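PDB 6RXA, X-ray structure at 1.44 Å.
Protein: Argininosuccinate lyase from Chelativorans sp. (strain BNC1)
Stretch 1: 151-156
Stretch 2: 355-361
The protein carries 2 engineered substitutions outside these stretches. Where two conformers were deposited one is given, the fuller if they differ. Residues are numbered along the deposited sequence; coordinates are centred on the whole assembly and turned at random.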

# COMPACT_ATOMS: atom_id res chain seq x y z
N ASP A 151 -20.79 9.58 -34.74
CA ASP A 151 -20.84 10.94 -35.25
C ASP A 151 -20.87 11.99 -34.15
O ASP A 151 -21.10 13.17 -34.43
CB ASP A 151 -22.08 11.15 -36.13
CG ASP A 151 -22.09 10.30 -37.38
OD1 ASP A 151 -21.00 9.97 -37.89
OD2 ASP A 151 -23.19 9.95 -37.84
N THR A 152 -20.71 11.58 -32.89
CA THR A 152 -20.83 12.51 -31.76
C THR A 152 -19.47 13.17 -31.54
O THR A 152 -18.68 12.78 -30.69
CB THR A 152 -21.33 11.77 -30.53
OG1 THR A 152 -22.61 11.21 -30.82
CG2 THR A 152 -21.48 12.72 -29.35
N VAL A 153 -19.21 14.22 -32.33
CA VAL A 153 -17.93 14.92 -32.24
C VAL A 153 -17.77 15.59 -30.88
O VAL A 153 -18.70 16.21 -30.36
CB VAL A 153 -17.79 15.90 -33.41
CG1 VAL A 153 -18.85 16.98 -33.36
CG2 VAL A 153 -16.40 16.55 -33.40
N MET A 154 -16.58 15.47 -30.31
CA MET A 154 -16.28 16.05 -29.00
C MET A 154 -14.76 16.08 -28.89
O MET A 154 -14.06 15.44 -29.67
CB MET A 154 -16.87 15.22 -27.87
CG MET A 154 -16.15 13.90 -27.63
SD MET A 154 -16.85 12.98 -26.23
CE MET A 154 -15.51 11.83 -25.89
N VAL A 155 -14.26 16.83 -27.91
CA VAL A 155 -12.82 16.87 -27.71
C VAL A 155 -12.37 15.74 -26.80
O VAL A 155 -13.09 15.30 -25.89
CB VAL A 155 -12.33 18.24 -27.19
CG1 VAL A 155 -12.83 19.36 -28.09
CG2 VAL A 155 -12.78 18.46 -25.75
N VAL A 156 -11.16 15.25 -27.05
CA VAL A 156 -10.42 14.43 -26.11
C VAL A 156 -9.47 15.35 -25.34
O VAL A 156 -9.01 16.38 -25.85
CB VAL A 156 -9.67 13.29 -26.82
CG1 VAL A 156 -8.52 13.81 -27.65
CG2 VAL A 156 -9.17 12.25 -25.80
N ARG A 355 -23.16 21.10 -27.28
CA ARG A 355 -22.07 21.71 -26.52
C ARG A 355 -20.74 21.01 -26.83
O ARG A 355 -19.70 21.67 -26.94
CB ARG A 355 -22.39 21.67 -25.03
CG ARG A 355 -21.40 22.34 -24.11
CD ARG A 355 -21.57 23.85 -23.95
NE ARG A 355 -22.86 24.39 -23.51
CZ ARG A 355 -23.77 23.83 -22.69
NH1 ARG A 355 -23.62 22.61 -22.19
NH2 ARG A 355 -24.86 24.51 -22.40
N MET A 356 -20.76 19.69 -26.98
CA MET A 356 -19.55 18.97 -27.36
C MET A 356 -18.99 19.51 -28.67
O MET A 356 -17.79 19.79 -28.78
CB MET A 356 -19.86 17.48 -27.52
CG MET A 356 -20.00 16.71 -26.21
SD MET A 356 -20.49 15.00 -26.55
CE MET A 356 -20.23 14.25 -24.95
N ARG A 357 -19.85 19.66 -29.67
CA ARG A 357 -19.42 20.21 -30.96
C ARG A 357 -18.93 21.64 -30.81
O ARG A 357 -17.93 22.04 -31.42
CB ARG A 357 -20.57 20.14 -31.96
CG ARG A 357 -20.20 20.54 -33.38
CD ARG A 357 -21.46 20.51 -34.28
NE ARG A 357 -22.43 19.48 -33.88
CZ ARG A 357 -23.64 19.72 -33.36
NH1 ARG A 357 -24.43 18.71 -33.02
NH2 ARG A 357 -24.08 20.96 -33.19
N GLN A 358 -19.63 22.45 -30.00
CA GLN A 358 -19.23 23.84 -29.82
C GLN A 358 -17.81 23.93 -29.29
O GLN A 358 -16.98 24.68 -29.82
CB GLN A 358 -20.19 24.54 -28.85
CG GLN A 358 -19.81 25.98 -28.56
CD GLN A 358 -20.77 26.66 -27.60
OE1 GLN A 358 -21.64 26.02 -27.01
NE2 GLN A 358 -20.61 27.97 -27.45
N TYR A 359 -17.50 23.21 -28.21
CA TYR A 359 -16.15 23.23 -27.69
C TYR A 359 -15.15 22.80 -28.76
O TYR A 359 -14.11 23.44 -28.94
CB TYR A 359 -16.03 22.31 -26.48
CG TYR A 359 -16.72 22.79 -25.23
CD1 TYR A 359 -17.24 24.06 -25.12
CD2 TYR A 359 -16.85 21.94 -24.15
CE1 TYR A 359 -17.87 24.49 -23.95
CE2 TYR A 359 -17.45 22.36 -22.99
CZ TYR A 359 -17.96 23.61 -22.88
OH TYR A 359 -18.58 24.00 -21.71
N ALA A 360 -15.45 21.71 -29.48
CA ALA A 360 -14.52 21.22 -30.49
C ALA A 360 -14.24 22.28 -31.55
O ALA A 360 -13.11 22.41 -32.03
CB ALA A 360 -15.06 19.95 -31.14
N ALA A 361 -15.27 23.05 -31.92
CA ALA A 361 -15.12 24.06 -32.96
C ALA A 361 -14.49 25.35 -32.45
O ALA A 361 -13.85 26.06 -33.24
CB ALA A 361 -16.50 24.40 -33.54
O HOH W 1 -16.05 18.62 -26.75

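No direct hydrogen bond joins the two stretches; a single water links their backbones instead, accepting from Val-155 N (2.8 Å) and donating to Met-356 O (2.9 Å). The same Met-356 O also accepts the helical hydrogen bond from Ala-360 N at 3.1 Å, so this carbonyl serves both the helix and the bridge.

The strand 153-156 crosses the helix 355-361 at 56°, with axes approaching to 6.3 Å. Ala-360 directs its methyl toward the strand, and Val-155, pointing back toward the helix, brings CG1 to 3.5 Å from Ala-360 CA and 3.8 Å from Ala-360 CB. Val-153 CG2 reaches the same methyl, Ala-360 CB, at 4.3 Å.

The closest pair of CA atoms across the stretches is Met-154 CA and Met-356 CA, 4.7 Å apart. The two methionines meet through their CB atoms at 3.8 Å, while the end of the Met-154 side chain leads away. Met-356, extended beyond an m chi1, instead carries its SD to 3.7 Å from Thr-152 CG2, and its CB packs 3.3 Å from Val-153 O.

Val-153 CG1 lies 3.8 Å from CG of the exposed Arg-357, an apolar contact with the aliphatic part of the arginine. The interface is thus chiefly van der Waals packing, burying 347 Å² in total.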